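Inorganic pyrophosphatase (Shewanella sp. AS-11, PDB 6LL8) probably catalyses the metal-dependent hydrolysis of diphosphate to two phosphates, as a type II pyrophosphatase built from a DHH and a DHHA2 domain. Local coordinates at residues N28-P33 with D126-K131; E108-P113 with N118-M123; M123-D126 with K131-A134; N135-M140 with E165-I170; V149-P154 with A159-V164. All coordinates share one frame; numbering follows the deposited sequence. Where two conformers were deposited one is given.

Contact 1: residues N28-P33 with D126-K131; sequences NQIGEP and DFYQVK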
# COMPACT_ATOMS: atom_id res chain seq x y z
N ASN A 28 -18.44 6.49 -12.58
CA ASN A 28 -18.95 7.27 -13.72
C ASN A 28 -19.87 6.40 -14.58
O ASN A 28 -20.87 6.91 -15.09
CB ASN A 28 -17.81 7.90 -14.51
CG ASN A 28 -17.19 9.05 -13.74
OD1 ASN A 28 -17.91 9.93 -13.28
ND2 ASN A 28 -15.88 9.07 -13.61
N GLN A 29 -19.55 5.15 -14.78
CA GLN A 29 -20.38 4.27 -15.63
C GLN A 29 -21.76 4.08 -15.01
O GLN A 29 -22.70 3.82 -15.79
CB GLN A 29 -19.72 2.93 -15.90
CG GLN A 29 -18.52 2.99 -16.83
CD GLN A 29 -18.81 3.55 -18.21
OE1 GLN A 29 -19.58 2.92 -18.95
NE2 GLN A 29 -18.40 4.79 -18.41
N ILE A 30 -21.89 4.14 -13.70
CA ILE A 30 -23.20 3.94 -13.03
C ILE A 30 -23.84 5.30 -12.72
O ILE A 30 -24.81 5.35 -11.97
CB ILE A 30 -23.12 2.99 -11.82
CG1 ILE A 30 -22.30 3.58 -10.67
CG2 ILE A 30 -22.62 1.65 -12.29
CD1 ILE A 30 -22.25 2.73 -9.41
N GLY A 31 -23.35 6.37 -13.33
CA GLY A 31 -24.03 7.67 -13.19
C GLY A 31 -23.80 8.34 -11.85
O GLY A 31 -24.64 9.14 -11.42
N GLU A 32 -22.65 8.12 -11.25
CA GLU A 32 -22.24 8.71 -9.95
C GLU A 32 -20.93 9.45 -10.19
O GLU A 32 -19.85 8.88 -10.14
CB GLU A 32 -22.08 7.61 -8.91
CG GLU A 32 -23.39 6.92 -8.61
CD GLU A 32 -23.31 5.84 -7.55
OE1 GLU A 32 -22.48 5.96 -6.66
OE2 GLU A 32 -24.12 4.89 -7.65
N PRO A 33 -20.99 10.73 -10.56
CA PRO A 33 -19.81 11.46 -11.00
C PRO A 33 -18.63 11.31 -10.04
O PRO A 33 -18.77 11.53 -8.83
CB PRO A 33 -20.32 12.90 -11.10
CG PRO A 33 -21.74 12.70 -11.55
CD PRO A 33 -22.22 11.52 -10.76
N ASP A 126 -18.52 -6.52 -10.73
CA ASP A 126 -19.40 -7.70 -10.89
C ASP A 126 -20.78 -7.38 -10.32
O ASP A 126 -21.80 -7.74 -10.95
CB ASP A 126 -18.86 -8.93 -10.16
CG ASP A 126 -17.58 -9.53 -10.69
OD1 ASP A 126 -17.23 -9.26 -11.81
OD2 ASP A 126 -16.95 -10.31 -9.92
N PHE A 127 -20.84 -6.75 -9.18
CA PHE A 127 -22.12 -6.43 -8.53
C PHE A 127 -22.95 -5.53 -9.44
O PHE A 127 -24.17 -5.74 -9.57
CB PHE A 127 -21.86 -5.75 -7.19
CG PHE A 127 -23.11 -5.27 -6.50
CD1 PHE A 127 -24.00 -6.16 -5.91
CD2 PHE A 127 -23.43 -3.92 -6.48
CE1 PHE A 127 -25.16 -5.69 -5.31
CE2 PHE A 127 -24.59 -3.47 -5.88
CZ PHE A 127 -25.44 -4.36 -5.28
N TYR A 128 -22.36 -4.50 -10.02
CA TYR A 128 -23.07 -3.53 -10.88
C TYR A 128 -23.23 -4.03 -12.31
O TYR A 128 -23.90 -3.38 -13.12
CB TYR A 128 -22.35 -2.18 -10.84
CG TYR A 128 -22.45 -1.46 -9.53
CD1 TYR A 128 -23.65 -0.91 -9.13
CD2 TYR A 128 -21.35 -1.32 -8.71
CE1 TYR A 128 -23.75 -0.19 -7.95
CE2 TYR A 128 -21.44 -0.62 -7.53
CZ TYR A 128 -22.64 -0.04 -7.15
OH TYR A 128 -22.68 0.66 -5.98
N GLN A 129 -22.59 -5.14 -12.65
CA GLN A 129 -22.63 -5.72 -14.01
C GLN A 129 -22.13 -4.69 -15.03
O GLN A 129 -22.66 -4.56 -16.14
CB GLN A 129 -24.03 -6.24 -14.34
CG GLN A 129 -24.51 -7.36 -13.43
CD GLN A 129 -25.92 -7.76 -13.82
OE1 GLN A 129 -26.90 -7.09 -13.49
NE2 GLN A 129 -26.00 -8.82 -14.60
N VAL A 130 -21.03 -4.05 -14.69
CA VAL A 130 -20.32 -3.11 -15.60
C VAL A 130 -19.11 -3.80 -16.21
O VAL A 130 -18.31 -4.45 -15.50
CB VAL A 130 -19.93 -1.84 -14.81
CG1 VAL A 130 -19.01 -0.96 -15.61
CG2 VAL A 130 -21.18 -1.10 -14.38
N LYS A 131 -18.96 -3.66 -17.52
CA LYS A 131 -17.84 -4.27 -18.25
C LYS A 131 -16.54 -3.57 -17.84
O LYS A 131 -16.48 -2.34 -17.70
CB LYS A 131 -18.04 -4.10 -19.75
CG LYS A 131 -19.27 -4.80 -20.29
CD LYS A 131 -19.37 -6.27 -19.97
CE LYS A 131 -20.65 -6.88 -20.52
NZ LYS A 131 -21.82 -6.64 -19.62
O HOH W 1 -24.20 2.85 -5.99

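Contact 2: residues E108-P113 with N118-M123; sequences ECWIRP and NTVIKM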
# COMPACT_ATOMS: atom_id res chain seq x y z
N GLU A 108 -20.84 3.69 2.40
CA GLU A 108 -20.51 2.34 1.92
C GLU A 108 -19.14 1.93 2.39
O GLU A 108 -18.20 2.73 2.34
CB GLU A 108 -20.31 2.32 0.43
CG GLU A 108 -21.53 2.60 -0.36
CD GLU A 108 -21.43 2.10 -1.78
OE1 GLU A 108 -20.30 1.88 -2.33
OE2 GLU A 108 -22.49 1.85 -2.28
N CYS A 109 -19.02 0.70 2.85
CA CYS A 109 -17.70 0.07 3.02
C CYS A 109 -17.73 -1.27 2.32
O CYS A 109 -18.59 -2.12 2.60
CB CYS A 109 -17.30 -0.15 4.47
SG CYS A 109 -17.30 1.37 5.46
N TRP A 110 -16.78 -1.43 1.41
CA TRP A 110 -16.46 -2.71 0.75
C TRP A 110 -15.08 -3.09 1.25
O TRP A 110 -14.08 -2.72 0.63
CB TRP A 110 -16.50 -2.56 -0.77
CG TRP A 110 -17.83 -2.31 -1.38
CD1 TRP A 110 -18.53 -1.15 -1.40
CD2 TRP A 110 -18.53 -3.24 -2.19
NE1 TRP A 110 -19.65 -1.31 -2.15
CE2 TRP A 110 -19.68 -2.57 -2.66
CE3 TRP A 110 -18.31 -4.56 -2.56
CZ2 TRP A 110 -20.59 -3.19 -3.51
CZ3 TRP A 110 -19.21 -5.17 -3.41
CH2 TRP A 110 -20.33 -4.49 -3.87
N ILE A 111 -15.01 -3.76 2.39
CA ILE A 111 -13.74 -4.09 3.02
C ILE A 111 -13.71 -5.61 3.12
O ILE A 111 -14.67 -6.23 3.61
CB ILE A 111 -13.55 -3.36 4.37
CG1 ILE A 111 -13.58 -1.84 4.16
CG2 ILE A 111 -12.27 -3.85 5.03
CD1 ILE A 111 -13.55 -1.00 5.43
N ARG A 112 -12.65 -6.22 2.63
CA ARG A 112 -12.52 -7.69 2.64
C ARG A 112 -11.08 -8.02 2.96
O ARG A 112 -10.18 -7.34 2.46
CB ARG A 112 -12.87 -8.28 1.27
CG ARG A 112 -14.27 -7.96 0.77
CD ARG A 112 -15.37 -8.67 1.51
NE ARG A 112 -16.62 -8.42 0.76
CZ ARG A 112 -17.39 -7.32 0.92
NH1 ARG A 112 -17.11 -6.41 1.83
NH2 ARG A 112 -18.44 -7.12 0.15
N PRO A 113 -10.83 -9.09 3.74
CA PRO A 113 -9.47 -9.42 4.14
C PRO A 113 -8.77 -10.24 3.05
O PRO A 113 -8.36 -11.38 3.27
CB PRO A 113 -9.69 -10.18 5.44
CG PRO A 113 -10.98 -10.88 5.20
CD PRO A 113 -11.84 -9.89 4.45
N ASN A 118 -7.95 -3.85 -5.24
CA ASN A 118 -8.49 -4.00 -6.60
C ASN A 118 -9.23 -5.32 -6.76
O ASN A 118 -10.08 -5.38 -7.66
CB ASN A 118 -7.41 -3.79 -7.67
CG ASN A 118 -7.19 -2.34 -8.01
OD1 ASN A 118 -7.91 -1.82 -8.88
ND2 ASN A 118 -6.31 -1.64 -7.31
N THR A 119 -8.95 -6.32 -5.94
CA THR A 119 -9.78 -7.56 -5.93
C THR A 119 -11.20 -7.20 -5.52
O THR A 119 -12.19 -7.70 -6.10
CB THR A 119 -9.14 -8.61 -5.05
OG1 THR A 119 -7.85 -8.88 -5.61
CG2 THR A 119 -9.96 -9.88 -4.95
N VAL A 120 -11.32 -6.35 -4.50
CA VAL A 120 -12.65 -5.91 -4.03
C VAL A 120 -13.29 -5.00 -5.08
O VAL A 120 -14.49 -5.10 -5.34
CB VAL A 120 -12.53 -5.21 -2.67
CG1 VAL A 120 -13.94 -4.92 -2.14
CG2 VAL A 120 -11.75 -6.03 -1.67
N ILE A 121 -12.54 -4.11 -5.72
CA ILE A 121 -13.13 -3.28 -6.78
C ILE A 121 -13.64 -4.17 -7.91
O ILE A 121 -14.70 -3.87 -8.44
CB ILE A 121 -12.10 -2.22 -7.23
CG1 ILE A 121 -11.77 -1.28 -6.08
CG2 ILE A 121 -12.62 -1.47 -8.44
CD1 ILE A 121 -10.60 -0.35 -6.34
N LYS A 122 -12.96 -5.25 -8.24
CA LYS A 122 -13.50 -6.16 -9.28
C LYS A 122 -14.84 -6.71 -8.81
O LYS A 122 -15.77 -6.81 -9.63
CB LYS A 122 -12.46 -7.24 -9.58
CG LYS A 122 -12.64 -7.93 -10.91
CD LYS A 122 -13.63 -8.97 -10.98
CE LYS A 122 -13.59 -9.61 -12.38
NZ LYS A 122 -14.57 -10.69 -12.38
N MET A 123 -14.96 -7.05 -7.54
CA MET A 123 -16.27 -7.52 -7.00
C MET A 123 -17.33 -6.44 -7.17
O MET A 123 -18.49 -6.77 -7.42
CB MET A 123 -16.17 -7.86 -5.51
CG MET A 123 -15.33 -9.06 -5.21
SD MET A 123 -15.09 -9.14 -3.40
CE MET A 123 -14.00 -10.55 -3.27

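Contact 3: residues M123-D126 with K131-A134; sequences MMYD and KIPA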
# COMPACT_ATOMS: atom_id res chain seq x y z
N MET A 123 -14.96 -7.05 -7.54
CA MET A 123 -16.27 -7.52 -7.00
C MET A 123 -17.33 -6.44 -7.17
O MET A 123 -18.49 -6.77 -7.42
CB MET A 123 -16.17 -7.86 -5.51
CG MET A 123 -15.33 -9.06 -5.21
SD MET A 123 -15.09 -9.14 -3.40
CE MET A 123 -14.00 -10.55 -3.27
N MET A 124 -16.95 -5.17 -7.06
CA MET A 124 -17.92 -4.08 -7.29
C MET A 124 -18.35 -4.03 -8.75
O MET A 124 -19.55 -3.89 -9.04
CB MET A 124 -17.31 -2.76 -6.83
CG MET A 124 -16.96 -2.73 -5.38
SD MET A 124 -16.09 -1.24 -4.83
CE MET A 124 -17.42 -0.06 -4.86
N TYR A 125 -17.43 -4.16 -9.69
CA TYR A 125 -17.80 -4.22 -11.11
C TYR A 125 -18.79 -5.37 -11.32
O TYR A 125 -19.77 -5.20 -12.06
CB TYR A 125 -16.61 -4.42 -12.04
CG TYR A 125 -15.85 -3.16 -12.38
CD1 TYR A 125 -14.81 -2.68 -11.61
CD2 TYR A 125 -16.09 -2.55 -13.60
CE1 TYR A 125 -14.09 -1.56 -11.99
CE2 TYR A 125 -15.39 -1.43 -13.99
CZ TYR A 125 -14.36 -0.93 -13.19
OH TYR A 125 -13.66 0.17 -13.62
N ASP A 126 -18.52 -6.52 -10.73
CA ASP A 126 -19.40 -7.70 -10.89
C ASP A 126 -20.78 -7.38 -10.32
O ASP A 126 -21.80 -7.74 -10.95
CB ASP A 126 -18.86 -8.93 -10.16
CG ASP A 126 -17.58 -9.53 -10.69
OD1 ASP A 126 -17.23 -9.26 -11.81
OD2 ASP A 126 -16.95 -10.31 -9.92
N LYS A 131 -18.96 -3.66 -17.52
CA LYS A 131 -17.84 -4.27 -18.25
C LYS A 131 -16.54 -3.57 -17.84
O LYS A 131 -16.48 -2.34 -17.70
CB LYS A 131 -18.04 -4.10 -19.75
CG LYS A 131 -19.27 -4.80 -20.29
CD LYS A 131 -19.37 -6.27 -19.97
CE LYS A 131 -20.65 -6.88 -20.52
NZ LYS A 131 -21.82 -6.64 -19.62
N ILE A 132 -15.50 -4.36 -17.69
CA ILE A 132 -14.15 -3.82 -17.35
C ILE A 132 -13.41 -3.67 -18.67
O ILE A 132 -13.16 -4.67 -19.34
CB ILE A 132 -13.38 -4.74 -16.39
CG1 ILE A 132 -14.21 -5.00 -15.13
CG2 ILE A 132 -12.04 -4.09 -16.08
CD1 ILE A 132 -13.58 -5.96 -14.16
N PRO A 133 -13.04 -2.45 -19.07
CA PRO A 133 -12.28 -2.29 -20.30
C PRO A 133 -10.89 -2.91 -20.17
O PRO A 133 -10.36 -3.05 -19.09
CB PRO A 133 -12.12 -0.77 -20.47
CG PRO A 133 -13.12 -0.14 -19.52
CD PRO A 133 -13.40 -1.18 -18.46
N ALA A 134 -10.30 -3.24 -21.29
CA ALA A 134 -9.01 -3.91 -21.34
C ALA A 134 -7.93 -3.13 -20.58
O ALA A 134 -7.12 -3.75 -19.87
CB ALA A 134 -8.57 -4.20 -22.75

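Contact 4: residues N135-M140 with E165-I170; sequences NIAGIM and EALAEI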
# COMPACT_ATOMS: atom_id res chain seq x y z
N ASN A 135 -7.87 -1.84 -20.77
CA ASN A 135 -6.81 -1.03 -20.14
C ASN A 135 -6.97 -1.02 -18.62
O ASN A 135 -5.99 -1.16 -17.89
CB ASN A 135 -6.70 0.35 -20.80
CG ASN A 135 -7.95 1.24 -20.73
OD1 ASN A 135 -9.05 0.81 -20.36
ND2 ASN A 135 -7.82 2.47 -21.20
N ILE A 136 -8.18 -0.79 -18.15
CA ILE A 136 -8.49 -0.82 -16.71
C ILE A 136 -8.18 -2.22 -16.17
O ILE A 136 -7.57 -2.34 -15.09
CB ILE A 136 -9.96 -0.45 -16.43
CG1 ILE A 136 -10.27 0.97 -16.88
CG2 ILE A 136 -10.32 -0.72 -14.98
CD1 ILE A 136 -9.77 2.00 -15.97
N ALA A 137 -8.56 -3.25 -16.89
CA ALA A 137 -8.29 -4.61 -16.40
C ALA A 137 -6.78 -4.81 -16.21
O ALA A 137 -6.37 -5.46 -15.24
CB ALA A 137 -8.85 -5.65 -17.35
N GLY A 138 -5.99 -4.27 -17.12
CA GLY A 138 -4.55 -4.45 -17.03
C GLY A 138 -3.98 -3.83 -15.77
O GLY A 138 -3.15 -4.43 -15.11
N ILE A 139 -4.38 -2.59 -15.47
CA ILE A 139 -3.80 -1.92 -14.29
C ILE A 139 -4.34 -2.60 -13.03
O ILE A 139 -3.60 -2.69 -12.03
CB ILE A 139 -3.96 -0.40 -14.31
CG1 ILE A 139 -5.41 0.07 -14.14
CG2 ILE A 139 -3.30 0.18 -15.55
CD1 ILE A 139 -5.53 1.57 -13.98
N MET A 140 -5.58 -3.05 -13.01
CA MET A 140 -6.11 -3.77 -11.84
C MET A 140 -5.34 -5.07 -11.62
O MET A 140 -4.96 -5.40 -10.49
CB MET A 140 -7.60 -4.06 -12.03
CG MET A 140 -8.50 -2.83 -12.03
SD MET A 140 -10.23 -3.22 -12.32
CE MET A 140 -10.64 -4.05 -10.79
N GLU A 165 -6.58 -13.94 -12.89
CA GLU A 165 -6.79 -14.77 -14.10
C GLU A 165 -7.86 -14.12 -14.98
O GLU A 165 -7.71 -14.06 -16.22
CB GLU A 165 -7.17 -16.18 -13.67
CG GLU A 165 -6.00 -16.94 -13.06
CD GLU A 165 -6.34 -18.27 -12.43
OE1 GLU A 165 -7.54 -18.51 -12.18
OE2 GLU A 165 -5.38 -19.00 -12.10
N ALA A 166 -8.97 -13.68 -14.39
CA ALA A 166 -10.08 -13.09 -15.17
C ALA A 166 -9.63 -11.77 -15.81
O ALA A 166 -9.90 -11.50 -16.98
CB ALA A 166 -11.28 -12.86 -14.29
N LEU A 167 -8.94 -10.93 -15.02
CA LEU A 167 -8.48 -9.64 -15.54
C LEU A 167 -7.41 -9.80 -16.62
O LEU A 167 -7.41 -9.01 -17.57
CB LEU A 167 -7.97 -8.75 -14.40
CG LEU A 167 -9.03 -8.33 -13.40
CD1 LEU A 167 -8.34 -7.75 -12.16
CD2 LEU A 167 -9.99 -7.30 -13.98
N ALA A 168 -6.51 -10.75 -16.45
CA ALA A 168 -5.45 -10.98 -17.45
C ALA A 168 -6.10 -11.35 -18.78
O ALA A 168 -5.66 -10.86 -19.82
CB ALA A 168 -4.52 -12.07 -17.02
N GLU A 169 -7.15 -12.16 -18.76
CA GLU A 169 -7.86 -12.54 -20.02
C GLU A 169 -8.46 -11.29 -20.65
O GLU A 169 -8.30 -11.08 -21.85
CB GLU A 169 -8.91 -13.61 -19.71
CG GLU A 169 -9.72 -14.11 -20.90
CD GLU A 169 -10.69 -15.23 -20.58
OE1 GLU A 169 -11.65 -14.93 -19.90
OE2 GLU A 169 -10.50 -16.37 -21.04
N ILE A 170 -9.11 -10.44 -19.87
CA ILE A 170 -9.73 -9.20 -20.41
C ILE A 170 -8.66 -8.29 -20.97
O ILE A 170 -8.85 -7.66 -22.01
CB ILE A 170 -10.57 -8.51 -19.33
CG1 ILE A 170 -11.75 -9.38 -18.91
CG2 ILE A 170 -11.03 -7.15 -19.79
CD1 ILE A 170 -12.38 -8.96 -17.61

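Contact 5: residues V149-P154 with A159-V164; sequences VIFKSP and ADIRCV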
# COMPACT_ATOMS: atom_id res chain seq x y z
N VAL A 149 2.39 -9.92 -4.11
CA VAL A 149 3.78 -10.38 -4.36
C VAL A 149 3.74 -11.61 -5.27
O VAL A 149 4.31 -12.68 -4.97
CB VAL A 149 4.61 -10.55 -3.08
CG1 VAL A 149 6.09 -10.73 -3.43
CG2 VAL A 149 4.42 -9.38 -2.14
N ILE A 150 3.06 -11.48 -6.39
CA ILE A 150 2.96 -12.59 -7.37
C ILE A 150 2.43 -13.83 -6.66
O ILE A 150 2.89 -14.96 -6.90
CB ILE A 150 4.28 -12.86 -8.12
CG1 ILE A 150 5.17 -11.62 -8.30
CG2 ILE A 150 3.95 -13.51 -9.46
CD1 ILE A 150 6.54 -11.91 -8.93
N PHE A 151 1.43 -13.63 -5.82
CA PHE A 151 0.71 -14.69 -5.07
C PHE A 151 1.54 -15.26 -3.92
O PHE A 151 1.05 -16.18 -3.25
CB PHE A 151 0.17 -15.81 -5.96
CG PHE A 151 -0.57 -15.39 -7.19
CD1 PHE A 151 -1.36 -14.25 -7.24
CD2 PHE A 151 -0.61 -16.24 -8.27
CE1 PHE A 151 -2.09 -13.95 -8.37
CE2 PHE A 151 -1.35 -15.94 -9.39
CZ PHE A 151 -2.09 -14.78 -9.44
N LYS A 152 2.73 -14.75 -3.66
CA LYS A 152 3.57 -15.29 -2.58
C LYS A 152 3.17 -14.77 -1.20
O LYS A 152 3.44 -15.41 -0.19
CB LYS A 152 5.03 -14.90 -2.80
CG LYS A 152 5.68 -15.44 -4.07
CD LYS A 152 7.05 -14.81 -4.35
CE LYS A 152 7.74 -15.34 -5.60
NZ LYS A 152 9.18 -15.40 -5.36
N SER A 153 2.60 -13.59 -1.14
CA SER A 153 2.28 -12.98 0.16
C SER A 153 1.22 -13.81 0.86
O SER A 153 0.25 -14.24 0.22
CB SER A 153 1.80 -11.57 -0.02
OG SER A 153 1.53 -10.99 1.24
N PRO A 154 1.26 -13.92 2.19
CA PRO A 154 0.21 -14.62 2.92
C PRO A 154 -1.13 -13.88 2.93
O PRO A 154 -2.11 -14.48 3.33
CB PRO A 154 0.77 -14.77 4.33
CG PRO A 154 1.71 -13.65 4.47
CD PRO A 154 2.33 -13.49 3.09
N ALA A 159 -9.58 -15.71 -4.09
CA ALA A 159 -10.28 -14.62 -4.80
C ALA A 159 -9.31 -13.75 -5.58
O ALA A 159 -9.62 -13.33 -6.68
CB ALA A 159 -11.10 -13.79 -3.86
N ASP A 160 -8.14 -13.47 -5.00
CA ASP A 160 -7.14 -12.63 -5.70
C ASP A 160 -6.62 -13.35 -6.95
O ASP A 160 -6.46 -12.72 -7.99
CB ASP A 160 -5.96 -12.30 -4.80
CG ASP A 160 -6.37 -11.53 -3.56
OD1 ASP A 160 -6.69 -10.32 -3.69
OD2 ASP A 160 -6.38 -12.14 -2.46
N ILE A 161 -6.35 -14.64 -6.84
CA ILE A 161 -5.82 -15.43 -7.97
C ILE A 161 -6.86 -15.48 -9.07
O ILE A 161 -6.54 -15.22 -10.25
CB ILE A 161 -5.39 -16.81 -7.51
CG1 ILE A 161 -4.23 -16.69 -6.52
CG2 ILE A 161 -5.00 -17.64 -8.72
CD1 ILE A 161 -3.84 -17.98 -5.85
N ARG A 162 -8.11 -15.80 -8.72
CA ARG A 162 -9.18 -15.87 -9.73
C ARG A 162 -9.36 -14.50 -10.38
O ARG A 162 -9.59 -14.42 -11.59
CB ARG A 162 -10.48 -16.32 -9.09
CG ARG A 162 -10.50 -17.77 -8.61
CD ARG A 162 -11.90 -18.24 -8.22
NE ARG A 162 -12.55 -17.29 -7.31
CZ ARG A 162 -12.66 -17.41 -5.99
NH1 ARG A 162 -12.22 -18.49 -5.37
NH2 ARG A 162 -13.26 -16.46 -5.29
N CYS A 163 -9.26 -13.44 -9.59
CA CYS A 163 -9.41 -12.09 -10.15
C CYS A 163 -8.29 -11.80 -11.16
O CYS A 163 -8.55 -11.29 -12.25
CB CYS A 163 -9.45 -11.18 -8.94
SG CYS A 163 -9.93 -9.53 -9.42
N VAL A 164 -7.05 -12.10 -10.80
CA VAL A 164 -5.92 -11.88 -11.74
C VAL A 164 -6.17 -12.69 -13.03
O VAL A 164 -5.94 -12.16 -14.12
CB VAL A 164 -4.57 -12.20 -11.11
CG1 VAL A 164 -3.48 -12.37 -12.16
CG2 VAL A 164 -4.20 -11.12 -10.12

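Contact 1: residues N28-P33 with D126-K131
Ile-30 and Tyr-128 meet where two helices of the DHH domain, 14-29 and 117-128, each end in a Schellman motif. Gly-31 and Gln-129, both with positive phi, are the C-prime residues. Gly-31 N bonds back to Asn-28 O at 3.1 Å, and Val-130 N closes on Tyr-125 O, so both chains turn sharply and set the residues flanking the turns against one another. The tight part is apolar. Ile-30 CD1 lies over one face of the phenol ring in a CH-pi contact, 3.7 Å from the Tyr-128 centroid and 16° off the ring normal. It is shifted toward the CE1-CZ side of the ring. A chi1 of 67° places Ile-30 CG1 between the backbone N and the carbonyl carbon, and the extended second torsion carries CD1 out over the ring. The other branch then faces Val-130, with Ile-30 CG2 3.7 Å from Val-130 CG2. Phe-127 CD2 stands over the centre of the opposite ring face, so the tyrosine is clamped between its own neighbour in sequence and the other helix end. Tyr-128 and Val-130 also rest on Leu-26, one turn back in helix 14-29. The contact thins toward Gln-29, an exposed residue whose CB comes 4.0 Å from Val-130 CG1. At the other margin the exchange turns polar: Glu-32, whose OE1 is salt-bridged to Lys-27, uses OE2 to accept a hydrogen bond of 2.6 Å from a water that is also 2.7 Å from Tyr-128 OH.

Contact 2: residues E108-P113 with N118-M123
With chi1 at -173°, Val-120 turns CG1 anti to its backbone N and leaves CG2 beside that N, which divides the two methyls between Trp-110 and Arg-112. CG1 goes to the tryptophan, lying 3.7 Å from Trp-110 CB and 3.5 Å from Trp-110 O, while CG2 packs 3.9 Å from Arg-112 CB. The valine therefore presses on the root of each side chain and on the strand backbone itself. Arg-112, in one of its two conformers, bends at chi2 (-71°) and folds its guanidinium back along the strand. There NH1 donates to Ile-111 O at 3.0 Å and 165°, a nearly straight bond that lies in the guanidinium plane but reaches the oxygen from well above the carbonyl plane. Met-123, also deposited in two conformers, is looser: in the copy given Met-123 SD is 4.4 Å from Arg-112 CG. The indole extends along helix 117-128 to Met-124, and the Trp-110 side chain also touches Val-93. Val-120 rests on Val-93 as well, and its side chain is about 5 Å from that of the magnesium ligand His-95. The arrangement is a beta-alpha unit: strand 108-111, an edge of the parallel sheet of the DHH domain, runs through a short loop into the helix that packs against that sheet beside the metal site.

Contact 3: residues M123-D126 with K131-A134
The short connection between helices 117-128 and 134-147 folds back on the helix it has just left, through Tyr-125 and Ile-132. This is a helix-loop-helix turn within the DHH domain, with Pro-133 at the N-cap position of the second helix. Ile-132 CG1 lies over one face of the Tyr-125 ring, 3.9 Å from its centroid and 28° off the normal. The methylene is displaced to the rim and comes within 3.4 Å of Tyr-125 CD2. Chi1 of -55° sets Ile-132 CG1 anti to the carbonyl carbon, and the chain then runs on so that CD1 reaches back to Tyr-125 CB at 4.0 Å. Its CG2 branch heads instead toward the start of helix 134-147, where Ala-137 meets it. Near the same side of the ring, Lys-131 O approaches obliquely at 4.0 Å from Tyr-125 CE2, while the lysine side chain leads off toward the surface. No hydrogen bond crosses between 123-126 and 131-134. The polar end of the tyrosine finds its partner in helix 14-29, where the hydroxyl bonds to Ala-22 O; the side chain also touches Tyr-25, and its hydroxyl end meets Ile-136. Tyr-125 is thus held by two different forces: dispersion and CH-pi contact at the ring fix it against the loop, whereas a hydrogen bond ties its buried hydroxyl to a backbone carbonyl and restrains the ring's position.

Contact 4: residues N135-M140 with E165-I170
Ala-137 and Leu-167 bring helices 134-147 and 158-171 close together, their CA atoms 5.1 Å apart. The axes of the two segments approach to 8.0 Å and run roughly antiparallel, with a signed crossing angle of -141°. The contacts between side chains are all apolar. The methyl of Ala-137 touches Ile-170 CG2 at 3.6 Å and Leu-167 CD2 at 3.9 Å, so it is wedged between two side chains on successive turns. A chi1 of -65° leaves Ile-170 CG2 anti to the backbone N, the branch turned to the alanine. Leu-167 divides its branches: CD2 goes to the alanine and CD1 to Met-140 CB at 3.8 Å. A second kind of contact joins side chain to backbone without hydrogen bonding. Ala-137 CB lies 3.7 Å from Leu-167 O, and Leu-167 CB lies 3.8 Å from Ala-137 O. These reciprocal van der Waals contacts show how near the small alanine lets the two backbones come. The pair belongs to a bundle: Met-140 continues onto Asn-118, Ile-121 and Lys-122 of helix 117-128 and onto Ala-22 of helix 14-29, Leu-167 also meets Met-141 and Ile-144, and Ala-137 abuts Ile-132 in the preceding loop.

Contact 5: residues V149-P154 with A159-V164
The ring of Phe-151 has Ile-161 over one face and Val-164 at its edge. Ile-161 CG1 stands almost exactly above the ring centre, 3.8 Å from the centroid and 6° off the normal, a textbook CH-pi placement. With Ile-161 CG1 anti to the carbonyl carbon (chi1 -64°), the CG2 branch falls beyond the centre, 4.1 Å from Phe-151 CE2. Val-164 comes from the opposite direction and meets the edge of the ring. Its CB lies in the ring plane, and its two methyls lie along the CZ-CE1 edge, both slightly to the side of the plane opposite Ile-161: CG1 is 3.9 Å from Phe-151 CZ, and CG2 is 3.9 Å from Phe-151 CE1. One turn of helix 158-171 thus supplies both the face and the edge contact. The phenylalanine is presented by an unusual backbone. Helix 134-147 ends in a Schellman motif at Val-149, which also begins a type I' beta turn running to Lys-152 and closed by Lys-152 N to Val-149 O at 2.9 Å. Val-149, Ile-150 and Phe-151 all have positive phi, and Phe-151 N is further tied to the hydroxyl of Thr-148. The turn begins two residues after Asp-147, a magnesium ligand whose side chain is about 9 Å from that of Val-164. On the helix, Asp-160 is taken up elsewhere, with OD1 bonded to Thr-119 and OD2 to Thr-157 and Gly-115 N. Beyond the turn, Lys-152 NZ reaches Ile-256 O in the DHHA2 domain, and Cys-156 touches the Phe-151 side chain.

Helix 117-128 runs through contacts 1, 2 and 3. Contact 2 sets its first half against the edge strand of the parallel sheet, contact 3 its second half against the loop that follows, and contact 1 its C-terminal end against that of helix 14-29. Contact 2 nests inside the loop contact 1 closes. Contacts 4 and 5 come later, share helix 158-171, and have centres 13 Å apart. Contacts 3 and 4, centres about 9 Å apart, join where Ile-132 meets Ile-170; Thr-119 to Asp-160 bridges contacts 2 and 5. Contacts 1 and 5 have centres about 25 Å apart; contact 2 borders the metal site near His-95, and Asp-147, just before contact 5, helps form it.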